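Local atomic coordinates of Bd3459 (Bdellovibrio bacteriovorus HD100, PDB entry 5CED), a protein that probably acts as a serine-type D-Ala-D-Ala carboxypeptidase of the peptidase S13 family and is acylated by penicillin G. Residues 69-74 against 355-360; 123-128 against 207-212; 248-253 against 340-345; 360-365 against 386-391. The protein carries 1 engineered substitution. One frame throughout, in Å; residues are numbered along the deposited sequence.

Contact 1. Residues 69-74 against 355-360; sequences ASISKV and TAKTGS. With PNM (open form - penicillin g), chain C.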
# COMPACT_ATOMS: atom_id res chain seq x y z
N ALA A 69 5.60 -11.14 -3.19
CA ALA A 69 5.81 -9.74 -2.90
C ALA A 69 5.01 -9.33 -1.63
O ALA A 69 4.87 -10.15 -0.68
CB ALA A 69 5.41 -8.87 -4.13
N SER A 70 4.32 -8.24 -1.56
CA SER A 70 3.83 -7.65 -0.36
C SER A 70 2.47 -8.22 0.10
O SER A 70 2.10 -7.94 1.25
CB SER A 70 3.58 -6.15 -0.47
OG SER A 70 4.85 -5.52 -0.43
N ILE A 71 2.04 -9.30 -0.57
CA ILE A 71 0.89 -10.05 0.03
C ILE A 71 1.41 -10.90 1.17
O ILE A 71 0.63 -11.37 1.98
CB ILE A 71 0.03 -10.83 -0.98
CG1 ILE A 71 0.80 -12.00 -1.63
CG2 ILE A 71 -0.58 -9.87 -2.02
CD1 ILE A 71 -0.06 -12.87 -2.53
N SER A 72 2.72 -11.06 1.23
CA SER A 72 3.39 -11.61 2.38
C SER A 72 2.94 -10.93 3.66
O SER A 72 2.94 -11.57 4.73
CB SER A 72 4.89 -11.43 2.26
OG SER A 72 5.44 -12.18 1.22
N LYS A 73 2.64 -9.62 3.57
CA LYS A 73 2.20 -8.88 4.74
C LYS A 73 0.90 -9.41 5.35
O LYS A 73 0.68 -9.25 6.55
CB LYS A 73 2.14 -7.39 4.46
CG LYS A 73 3.50 -6.79 4.11
CD LYS A 73 3.44 -5.35 3.63
CE LYS A 73 4.85 -4.94 3.20
NZ LYS A 73 4.97 -3.50 2.88
N VAL A 74 0.07 -10.04 4.53
CA VAL A 74 -1.16 -10.67 4.99
C VAL A 74 -0.87 -11.94 5.78
O VAL A 74 -1.56 -12.25 6.74
CB VAL A 74 -2.15 -11.00 3.82
CG1 VAL A 74 -3.44 -11.60 4.39
CG2 VAL A 74 -2.52 -9.76 3.01
N THR A 355 -11.90 -6.48 -0.56
CA THR A 355 -10.91 -6.19 0.47
C THR A 355 -9.64 -6.90 0.03
O THR A 355 -9.68 -8.07 -0.27
CB THR A 355 -11.37 -6.74 1.82
OG1 THR A 355 -12.68 -6.22 2.11
CG2 THR A 355 -10.43 -6.31 2.93
N ALA A 356 -8.51 -6.19 -0.09
CA ALA A 356 -7.38 -6.79 -0.72
C ALA A 356 -6.05 -6.14 -0.43
O ALA A 356 -6.00 -4.99 -0.02
CB ALA A 356 -7.60 -6.90 -2.22
N LYS A 357 -4.98 -6.93 -0.60
CA LYS A 357 -3.60 -6.51 -0.49
C LYS A 357 -2.90 -6.73 -1.81
O LYS A 357 -3.04 -7.76 -2.41
CB LYS A 357 -2.88 -7.32 0.61
CG LYS A 357 -1.39 -6.94 0.77
CD LYS A 357 -1.21 -5.66 1.60
CE LYS A 357 0.16 -5.03 1.37
NZ LYS A 357 0.17 -4.26 0.08
N THR A 358 -2.08 -5.77 -2.23
CA THR A 358 -1.33 -5.81 -3.49
C THR A 358 0.11 -6.21 -3.20
O THR A 358 0.58 -6.05 -2.08
CB THR A 358 -1.25 -4.40 -4.12
OG1 THR A 358 -0.88 -3.44 -3.10
CG2 THR A 358 -2.63 -3.96 -4.75
N GLY A 359 0.81 -6.65 -4.23
CA GLY A 359 2.23 -6.83 -4.19
C GLY A 359 2.89 -6.56 -5.53
O GLY A 359 2.33 -6.84 -6.54
N SER A 360 4.12 -6.05 -5.49
CA SER A 360 4.92 -5.82 -6.69
C SER A 360 6.35 -6.11 -6.34
O SER A 360 6.88 -5.54 -5.43
CB SER A 360 4.84 -4.37 -7.13
OG SER A 360 3.48 -3.92 -7.23
O8 PNM C . 5.05 -5.79 -2.71
C7 PNM C . 5.37 -5.18 -1.72
N4 PNM C . 4.17 -3.01 -1.80
C3 PNM C . 3.88 -2.63 -3.51
C11 PNM C . 2.50 -2.92 -3.80
O13 PNM C . 1.61 -2.95 -2.84
O12 PNM C . 2.19 -3.12 -5.01
C2 PNM C . 4.43 -1.32 -3.60
C10 PNM C . 4.89 -1.09 -5.05
C9 PNM C . 3.38 -0.23 -3.28
S1 PNM C . 5.82 -1.27 -2.47
C5 PNM C . 5.48 -2.67 -1.50
C6 PNM C . 6.13 -3.96 -2.07
N14 PNM C . 7.26 -4.04 -2.86
C15 PNM C . 8.50 -3.42 -2.82
O16 PNM C . 8.82 -2.73 -1.91
C17 PNM C . 9.37 -3.78 -4.05
C18 PNM C . 9.81 -2.49 -4.73
C19 PNM C . 11.14 -2.41 -5.18
C20 PNM C . 11.58 -1.22 -5.79
C21 PNM C . 10.71 -0.15 -5.93
C22 PNM C . 9.37 -0.25 -5.49
C23 PNM C . 8.94 -1.44 -4.90
O HOH W 1 2.62 -2.43 0.85

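Contact 2. Residues 123-128 against 207-212; sequences FLISEL and NRPKID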
# COMPACT_ATOMS: atom_id res chain seq x y z
N PHE A 123 3.36 12.59 19.29
CA PHE A 123 2.35 12.34 20.30
C PHE A 123 3.04 12.26 21.67
O PHE A 123 2.62 12.93 22.60
CB PHE A 123 1.57 11.07 20.01
CG PHE A 123 0.50 10.77 21.02
CD1 PHE A 123 -0.62 11.56 21.12
CD2 PHE A 123 0.63 9.69 21.89
CE1 PHE A 123 -1.61 11.30 22.05
CE2 PHE A 123 -0.34 9.41 22.81
CZ PHE A 123 -1.47 10.21 22.91
N LEU A 124 4.11 11.46 21.76
CA LEU A 124 4.87 11.40 23.02
C LEU A 124 5.25 12.79 23.53
O LEU A 124 5.05 13.12 24.70
CB LEU A 124 6.11 10.51 22.89
CG LEU A 124 6.99 10.41 24.14
CD1 LEU A 124 6.16 9.99 25.35
CD2 LEU A 124 8.11 9.43 23.90
N ILE A 125 5.77 13.63 22.64
CA ILE A 125 6.19 14.98 23.03
C ILE A 125 4.98 15.76 23.54
O ILE A 125 5.03 16.40 24.62
CB ILE A 125 6.93 15.67 21.91
CG1 ILE A 125 8.25 14.92 21.66
CG2 ILE A 125 7.21 17.15 22.27
CD1 ILE A 125 8.90 15.25 20.34
N SER A 126 3.88 15.70 22.79
CA SER A 126 2.64 16.34 23.24
C SER A 126 2.24 15.89 24.67
O SER A 126 1.83 16.70 25.51
CB SER A 126 1.50 16.05 22.26
OG SER A 126 0.31 16.62 22.75
N GLU A 127 2.37 14.58 24.92
CA GLU A 127 2.01 14.00 26.21
C GLU A 127 2.94 14.42 27.35
O GLU A 127 2.46 14.69 28.43
CB GLU A 127 1.93 12.48 26.13
CG GLU A 127 0.63 12.01 25.52
CD GLU A 127 -0.54 12.35 26.40
OE1 GLU A 127 -0.76 11.65 27.42
OE2 GLU A 127 -1.26 13.33 26.08
N LEU A 128 4.24 14.48 27.10
CA LEU A 128 5.19 14.98 28.06
C LEU A 128 4.86 16.43 28.42
O LEU A 128 4.87 16.79 29.62
CB LEU A 128 6.60 14.86 27.52
CG LEU A 128 7.14 13.43 27.40
CD1 LEU A 128 8.48 13.44 26.70
CD2 LEU A 128 7.29 12.77 28.77
N ASN A 207 -0.73 22.42 21.68
CA ASN A 207 -0.38 23.44 20.68
C ASN A 207 1.07 23.76 20.94
O ASN A 207 1.45 23.96 22.10
CB ASN A 207 -1.18 24.72 20.85
CG ASN A 207 -2.67 24.47 20.97
OD1 ASN A 207 -3.21 23.57 20.34
ND2 ASN A 207 -3.33 25.26 21.80
N ARG A 208 1.89 23.83 19.90
CA ARG A 208 3.31 24.13 20.06
C ARG A 208 3.93 23.38 21.26
O ARG A 208 4.38 23.99 22.23
CB ARG A 208 3.50 25.65 20.19
CG ARG A 208 4.94 26.16 20.05
CD ARG A 208 5.10 27.57 20.65
NE ARG A 208 6.47 27.87 21.06
CZ ARG A 208 7.12 27.29 22.09
NH1 ARG A 208 6.54 26.36 22.85
NH2 ARG A 208 8.37 27.66 22.37
N PRO A 209 3.92 22.04 21.21
CA PRO A 209 4.63 21.35 22.26
C PRO A 209 6.13 21.49 22.05
O PRO A 209 6.59 21.50 20.90
CB PRO A 209 4.20 19.90 22.07
CG PRO A 209 3.99 19.79 20.61
CD PRO A 209 3.41 21.11 20.19
N LYS A 210 6.88 21.62 23.13
CA LYS A 210 8.33 21.68 23.04
C LYS A 210 8.98 20.90 24.16
O LYS A 210 8.47 20.87 25.27
CB LYS A 210 8.81 23.14 23.06
CG LYS A 210 10.26 23.35 22.65
CD LYS A 210 10.49 23.12 21.16
CE LYS A 210 11.95 23.34 20.77
NZ LYS A 210 12.80 22.14 21.05
N ILE A 211 10.12 20.29 23.85
CA ILE A 211 10.91 19.51 24.78
C ILE A 211 12.39 19.97 24.77
O ILE A 211 12.91 20.34 23.71
CB ILE A 211 10.72 18.00 24.46
CG1 ILE A 211 10.76 17.18 25.73
CG2 ILE A 211 11.69 17.47 23.39
CD1 ILE A 211 9.42 17.20 26.45
N ASP A 212 13.03 19.96 25.94
CA ASP A 212 14.47 20.28 26.10
C ASP A 212 15.20 19.13 26.79
O ASP A 212 14.94 18.82 27.96
CB ASP A 212 14.66 21.55 26.94
CG ASP A 212 14.26 22.83 26.20
OD1 ASP A 212 13.77 22.76 25.04
OD2 ASP A 212 14.44 23.92 26.79

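Contact 3. Residues 248-253 against 340-345; sequences NNQSNN and ASTVGS. With PNM (open form - penicillin g), chain C.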
# COMPACT_ATOMS: atom_id res chain seq x y z
N ASN A 248 -1.01 -2.68 5.92
CA ASN A 248 -1.60 -3.28 4.75
C ASN A 248 -2.22 -2.30 3.78
O ASN A 248 -2.47 -2.69 2.67
CB ASN A 248 -2.62 -4.33 5.15
CG ASN A 248 -1.97 -5.54 5.75
OD1 ASN A 248 -0.83 -5.94 5.37
ND2 ASN A 248 -2.66 -6.15 6.72
N ASN A 249 -2.48 -1.07 4.22
CA ASN A 249 -2.87 -0.02 3.30
C ASN A 249 -1.75 0.31 2.28
O ASN A 249 -1.99 0.28 1.09
CB ASN A 249 -3.33 1.28 4.01
CG ASN A 249 -4.79 1.22 4.47
OD1 ASN A 249 -5.56 0.33 4.11
ND2 ASN A 249 -5.16 2.18 5.24
N GLN A 250 -0.57 0.63 2.78
CA GLN A 250 0.66 0.68 1.98
C GLN A 250 1.78 0.96 2.97
O GLN A 250 1.62 1.84 3.79
CB GLN A 250 0.61 1.84 0.98
CG GLN A 250 1.89 2.12 0.22
CD GLN A 250 1.65 3.07 -0.96
OE1 GLN A 250 0.68 3.87 -0.96
NE2 GLN A 250 2.51 2.98 -1.98
N SER A 251 2.92 0.28 2.83
CA SER A 251 4.05 0.45 3.76
C SER A 251 5.31 0.00 3.10
O SER A 251 5.28 -0.82 2.19
CB SER A 251 3.83 -0.35 5.08
OG SER A 251 3.49 -1.68 4.83
N ASN A 252 6.43 0.55 3.55
CA ASN A 252 7.69 -0.03 3.19
C ASN A 252 7.82 -1.30 4.07
O ASN A 252 6.84 -1.77 4.70
CB ASN A 252 8.83 0.98 3.32
CG ASN A 252 9.06 1.47 4.75
OD1 ASN A 252 8.77 0.80 5.76
ND2 ASN A 252 9.63 2.64 4.84
N ASN A 253 8.99 -1.89 4.06
CA ASN A 253 9.19 -3.19 4.68
C ASN A 253 9.15 -3.15 6.24
O ASN A 253 8.94 -4.19 6.88
CB ASN A 253 10.52 -3.74 4.20
CG ASN A 253 11.68 -2.95 4.75
OD1 ASN A 253 11.89 -1.79 4.36
ND2 ASN A 253 12.40 -3.53 5.72
N ALA A 340 -5.89 6.14 1.28
CA ALA A 340 -4.45 6.09 1.54
C ALA A 340 -3.85 4.69 1.32
O ALA A 340 -2.86 4.32 1.96
CB ALA A 340 -4.13 6.60 2.96
N SER A 341 -4.41 3.92 0.42
CA SER A 341 -4.00 2.53 0.28
C SER A 341 -3.70 2.33 -1.19
O SER A 341 -4.13 3.12 -2.04
CB SER A 341 -5.11 1.57 0.75
OG SER A 341 -6.09 1.34 -0.26
N THR A 342 -3.02 1.25 -1.48
CA THR A 342 -2.72 0.88 -2.88
C THR A 342 -3.99 0.56 -3.71
O THR A 342 -3.89 0.48 -4.91
CB THR A 342 -1.77 -0.31 -2.97
OG1 THR A 342 -2.35 -1.47 -2.39
CG2 THR A 342 -0.45 -0.02 -2.26
N VAL A 343 -5.15 0.33 -3.08
CA VAL A 343 -6.38 -0.02 -3.79
C VAL A 343 -7.40 1.11 -3.77
O VAL A 343 -8.57 0.91 -4.11
CB VAL A 343 -7.01 -1.34 -3.29
CG1 VAL A 343 -6.07 -2.53 -3.54
CG2 VAL A 343 -7.41 -1.26 -1.82
N GLY A 344 -6.95 2.32 -3.40
CA GLY A 344 -7.80 3.50 -3.28
C GLY A 344 -8.46 3.92 -4.57
O GLY A 344 -9.53 4.52 -4.55
N SER A 345 -7.84 3.61 -5.69
CA SER A 345 -8.43 3.91 -6.97
C SER A 345 -8.86 2.69 -7.74
O SER A 345 -9.08 2.80 -8.94
CB SER A 345 -7.46 4.75 -7.81
OG SER A 345 -7.36 6.02 -7.25
O8 PNM C . 5.05 -5.79 -2.71
C7 PNM C . 5.37 -5.18 -1.72
N4 PNM C . 4.17 -3.01 -1.80
C3 PNM C . 3.88 -2.63 -3.51
C11 PNM C . 2.50 -2.92 -3.80
O13 PNM C . 1.61 -2.95 -2.84
O12 PNM C . 2.19 -3.12 -5.01
C2 PNM C . 4.43 -1.32 -3.60
C10 PNM C . 4.89 -1.09 -5.05
C9 PNM C . 3.38 -0.23 -3.28
S1 PNM C . 5.82 -1.27 -2.47
C5 PNM C . 5.48 -2.67 -1.50
C6 PNM C . 6.13 -3.96 -2.07
N14 PNM C . 7.26 -4.04 -2.86
C15 PNM C . 8.50 -3.42 -2.82
O16 PNM C . 8.82 -2.73 -1.91
C17 PNM C . 9.37 -3.78 -4.05
C18 PNM C . 9.81 -2.49 -4.73
C19 PNM C . 11.14 -2.41 -5.18
C20 PNM C . 11.58 -1.22 -5.79
C21 PNM C . 10.71 -0.15 -5.93
C22 PNM C . 9.37 -0.25 -5.49
C23 PNM C . 8.94 -1.44 -4.90
O HOH W 2 -2.35 -2.95 -0.11

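Contact 4. Residues 360-365 against 386-391; sequences SVNKAK and TDYDKS. With PNM (open form - penicillin g), chain C.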
# COMPACT_ATOMS: atom_id res chain seq x y z
N SER A 360 4.12 -6.05 -5.49
CA SER A 360 4.92 -5.82 -6.69
C SER A 360 6.35 -6.11 -6.34
O SER A 360 6.88 -5.54 -5.43
CB SER A 360 4.84 -4.37 -7.13
OG SER A 360 3.48 -3.92 -7.23
N VAL A 361 6.99 -7.01 -7.10
CA VAL A 361 8.46 -7.13 -7.11
C VAL A 361 8.91 -7.43 -8.56
O VAL A 361 8.08 -7.58 -9.47
CB VAL A 361 9.00 -8.23 -6.17
CG1 VAL A 361 8.81 -7.86 -4.72
CG2 VAL A 361 8.42 -9.62 -6.51
N ASN A 362 10.21 -7.55 -8.75
CA ASN A 362 10.76 -7.68 -10.08
C ASN A 362 10.00 -8.75 -10.89
O ASN A 362 9.47 -8.48 -11.99
CB ASN A 362 12.23 -7.98 -9.98
CG ASN A 362 12.86 -8.23 -11.33
OD1 ASN A 362 12.39 -7.74 -12.39
ND2 ASN A 362 13.93 -9.00 -11.30
N LYS A 363 9.87 -9.91 -10.30
CA LYS A 363 9.28 -11.05 -10.98
C LYS A 363 7.80 -11.31 -10.70
O LYS A 363 7.24 -12.27 -11.22
CB LYS A 363 10.14 -12.33 -10.74
CG LYS A 363 11.57 -12.18 -11.30
CD LYS A 363 11.59 -11.84 -12.80
CE LYS A 363 12.97 -12.12 -13.43
NZ LYS A 363 13.07 -11.49 -14.79
N ALA A 364 7.13 -10.45 -9.98
CA ALA A 364 5.70 -10.72 -9.70
C ALA A 364 4.84 -9.51 -9.41
O ALA A 364 5.28 -8.54 -8.82
CB ALA A 364 5.58 -11.73 -8.56
N LYS A 365 3.60 -9.58 -9.86
CA LYS A 365 2.57 -8.66 -9.46
C LYS A 365 1.47 -9.53 -8.86
O LYS A 365 1.07 -10.51 -9.46
CB LYS A 365 2.00 -7.86 -10.64
CG LYS A 365 1.17 -6.64 -10.20
CD LYS A 365 2.05 -5.43 -9.99
CE LYS A 365 1.31 -4.22 -9.45
NZ LYS A 365 0.85 -4.44 -8.03
N THR A 386 5.95 -11.21 -13.88
CA THR A 386 6.40 -10.03 -14.60
C THR A 386 7.90 -10.11 -14.79
O THR A 386 8.58 -10.86 -14.10
CB THR A 386 6.08 -8.71 -13.83
OG1 THR A 386 6.69 -8.73 -12.53
CG2 THR A 386 4.61 -8.50 -13.69
N ASP A 387 8.45 -9.28 -15.69
CA ASP A 387 9.91 -9.10 -15.81
C ASP A 387 10.23 -7.61 -15.78
O ASP A 387 10.73 -7.01 -16.75
CB ASP A 387 10.49 -9.75 -17.07
CG ASP A 387 10.25 -11.25 -17.13
OD1 ASP A 387 10.95 -12.08 -16.46
OD2 ASP A 387 9.31 -11.61 -17.90
N TYR A 388 9.96 -7.03 -14.62
CA TYR A 388 10.07 -5.60 -14.44
C TYR A 388 11.48 -5.08 -14.73
O TYR A 388 11.61 -3.96 -15.30
CB TYR A 388 9.49 -5.23 -13.09
CG TYR A 388 10.05 -4.01 -12.35
CD1 TYR A 388 11.31 -4.05 -11.82
CD2 TYR A 388 9.25 -2.90 -12.08
CE1 TYR A 388 11.82 -3.01 -11.10
CE2 TYR A 388 9.76 -1.84 -11.33
CZ TYR A 388 11.05 -1.92 -10.85
OH TYR A 388 11.66 -0.93 -10.12
N ASP A 389 12.50 -5.92 -14.47
CA ASP A 389 13.89 -5.63 -14.87
C ASP A 389 14.05 -5.31 -16.33
O ASP A 389 14.75 -4.39 -16.67
CB ASP A 389 14.97 -6.71 -14.49
CG ASP A 389 14.53 -8.24 -14.76
OD1 ASP A 389 13.33 -8.62 -14.92
OD2 ASP A 389 15.46 -9.08 -14.70
N LYS A 390 13.41 -6.09 -17.18
CA LYS A 390 13.52 -5.94 -18.62
C LYS A 390 12.48 -4.96 -19.19
O LYS A 390 12.73 -4.36 -20.19
CB LYS A 390 13.32 -7.31 -19.28
CG LYS A 390 14.42 -8.32 -18.95
CD LYS A 390 15.50 -8.34 -20.01
CE LYS A 390 16.85 -8.88 -19.52
NZ LYS A 390 16.69 -10.05 -18.62
N SER A 391 11.29 -4.85 -18.56
CA SER A 391 10.23 -3.93 -19.04
C SER A 391 9.51 -3.43 -17.86
O SER A 391 8.70 -4.15 -17.29
CB SER A 391 9.21 -4.62 -19.99
OG SER A 391 9.16 -6.00 -19.75
O8 PNM C . 5.05 -5.79 -2.71
C7 PNM C . 5.37 -5.18 -1.72
N4 PNM C . 4.17 -3.01 -1.80
C3 PNM C . 3.88 -2.63 -3.51
C11 PNM C . 2.50 -2.92 -3.80
O13 PNM C . 1.61 -2.95 -2.84
O12 PNM C . 2.19 -3.12 -5.01
C2 PNM C . 4.43 -1.32 -3.60
C10 PNM C . 4.89 -1.09 -5.05
C9 PNM C . 3.38 -0.23 -3.28
S1 PNM C . 5.82 -1.27 -2.47
C5 PNM C . 5.48 -2.67 -1.50
C6 PNM C . 6.13 -3.96 -2.07
N14 PNM C . 7.26 -4.04 -2.86
C15 PNM C . 8.50 -3.42 -2.82
O16 PNM C . 8.82 -2.73 -1.91
C17 PNM C . 9.37 -3.78 -4.05
C18 PNM C . 9.81 -2.49 -4.73
C19 PNM C . 11.14 -2.41 -5.18
C20 PNM C . 11.58 -1.22 -5.79
C21 PNM C . 10.71 -0.15 -5.93
C22 PNM C . 9.37 -0.25 -5.49
C23 PNM C . 8.94 -1.44 -4.90

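Contact 1. Residues 69-74 against 355-360
Ala69 packs its methyl group against the backbone of Ser360, with Ala69 CB 3.4 Å from Ser360 N. Next, Ser70 carries the opened penicillin: Ser70 OG is covalently bonded to penicillin C7 at 1.4 Å. The carbonyl oxygen of this acyl group, penicillin O8, accepts a nearly straight bond from Ser360 N (2.9 Å, 165°) and a weak one from Ser70 N. Two backbone N-H groups facing one oxygen make an oxyanion hole. Ile71 sets CG2 against the strand, 3.3 Å from Lys357 O, and the rest of its side chain leads away to Met368 and Leu383. Lys73 is extended beyond CG and crosses the bent chain of Lys357 at a slant, with Lys73 CD 4.0 Å from Lys357 CE. Its NZ bonds to Ser251 OG and Asn252 O. Lys357 bends at chi2 (80°) and again at chi4, which brings its NZ back to Thr358 O at 2.8 Å. One water lies within hydrogen-bonding distance of both lysine NZ atoms and of penicillin N4, all three contacts being long. Val74 closes the far end tightly: Val74 CG2 is 3.4 Å from Lys357 CB. No direct hydrogen bond joins the two segments. The penicillin and the water bridge them instead. Ser70 and Lys73 form the SxxK motif and Lys357 to Gly359 the KTG motif, the pairing typical of the active site in penicillin-binding proteins.

Contact 2. Residues 123-128 against 207-212
Ser126 and Pro209 bring the two backbones closest, with their CA atoms 5.5 Å apart. Residues 123-128 are a continuous helical run, while 207-212 are an irregular, largely stretched chain that passes beside it. The helix, 118-130, links the parallel neighbouring strands 103-109 and 135-141, so it is the helix of a beta-alpha-beta crossover. The passing chain leads into strand 212-218, the next parallel strand of the same sheet. The contact is buried and wholly apolar, without a hydrogen bond across it. Pro209 lays its ring atom CB against the helix backbone, 4.1 Å from Ser126 CA. Ile125 crosses the proline at about a right angle and touches it through its CG2 branch. Anti to the backbone N, that branch faces the passing chain and also reaches Ile211, with Ile125 CG2 4.2 Å from Ile211 CB. Beyond the segments, Phe182 of helix 171-182 touches Ile125, and Tyr191 of helix 188-200 touches both Ser126 and Pro209. The hydroxyl of Ser126 is hydrogen-bonded to Ser206 N, just before the second segment. Ile211 has a chi1 of -146°, well off a staggered value. Its terminal methyl CD1 meets Leu128 at two points, 3.8 Å from Leu128 CB and 3.9 Å from Leu128 CD1.

Contact 3. Residues 248-253 against 340-345
Asn249 and Gln250 lie just ahead of Ser251 to Asn253, the likely SxN motif of this penicillin-binding fold, and meet a turn at the rim of the penicillin-binding active site. The turn is a type I beta turn from Ser341 to Gly344. It begins as an ST turn, because Ser341 OG accepts from Val343 N at 3.1 Å. The same hydroxyl is hydrogen-bonded to Asp338 O. The one direct hydrogen bond across the contact runs from Thr342 N to Asn249 O (2.9 Å, 155°), with the donor tilted 23° from the carbonyl plane. Asn249 O also receives a CA-H...O contact from Ser341 CA at 3.1 Å. The side chain of Asn249 touches Ser341, with Asn249 OD1 3.6 Å from Ser341 CB. Gln250 is the first residue to leave helical geometry. Its extended chain passes the methyl of Thr342, with Gln250 CB 3.9 Å from Thr342 CG2, and this carries Gln250 NE2 to within 3.6 Å of penicillin C9. Thr342 CG2 also faces the penicillin, 3.6 Å from penicillin carboxylate oxygen O13. The Thr342 hydroxyl turns to Thr358 OG1 and to a water 2.7 Å from Thr342 OG1, which in turn donates to Asn248 O. Asn249 ends helix 240-249, Ala333 of strand 333-334 touches both Asn249 and Ser341, and Val343 in the turn packs on Thr358 of strand 354-361.

Contact 4. Residues 360-365 against 386-391
Asn362 and Thr386 meet in the tightly packed part of this contact. Asn362 O is gripped by two donors from opposite faces of its plane. Tyr388 N comes in fairly straight (3.0 Å, 165°), while Thr386 OG1 sits above the carbonyl plane at 2.8 Å. Thr386 N then donates to Lys363 O at 3.1 Å, again from above the carbonyl plane. The Thr386 methyl CG2 fills in beside Lys365 CB. Tyr388 has Asn362 OD1 at its ring edge. Its ring stacks with Trp395, it makes a cation-pi contact with Arg392, and its hydroxyl hydrogen-bonds to Glu38 of the Bd3460 chain. Residues 361-364 form a type I turn that closes a beta hairpin with a two-residue loop between strands 354-361 and 364-373. The loop 386-391 leaves the next strand of the sheet, 376-385, and wraps over that hairpin tip. The other side is more open and polar, built from partly exposed residues. There Lys363 bends at chi2 (-57°) and swings its ammonium group back over the loop. It forms a salt bridge with Asp387 OD1 (Lys363 NZ to Asp387 OD1 2.8 Å), using the anti lone pair of that oxygen. A second bridge runs from Lys363 NZ to Asp389 OD1 at 2.9 Å, on the syn lone pair. Asn362 OD1 accepts from Asp389 N at 2.8 Å. The amide of Asn362 and the carboxylate of Asp389 stand nearly perpendicular, their planes 87° apart.

Contacts 1, 3 and 4 surround or border the bound penicillin. Contact 1 holds the acyl linkage. Contact 3 lies beside it, with centres 9 Å apart, and the two are joined by Thr358 OG1 to Thr342 OG1 (2.6 Å) and Lys73 NZ to Ser251 OG (3.1 Å). Contact 4 shares Ser360 with contact 1, and its Lys365 NZ bonds back to Gly359 O at 3.2 Å and to Ser360 OG, which holds the penicillin carboxylate. Contacts 3 and 4 do not touch, their nearest atoms being about 7 Å apart. Contact 2 is remote from the site, its nearest atoms about 23 Å from contact 1, and packs helix 118-130 beside the chain entering strand 212-218 of the mixed sheet.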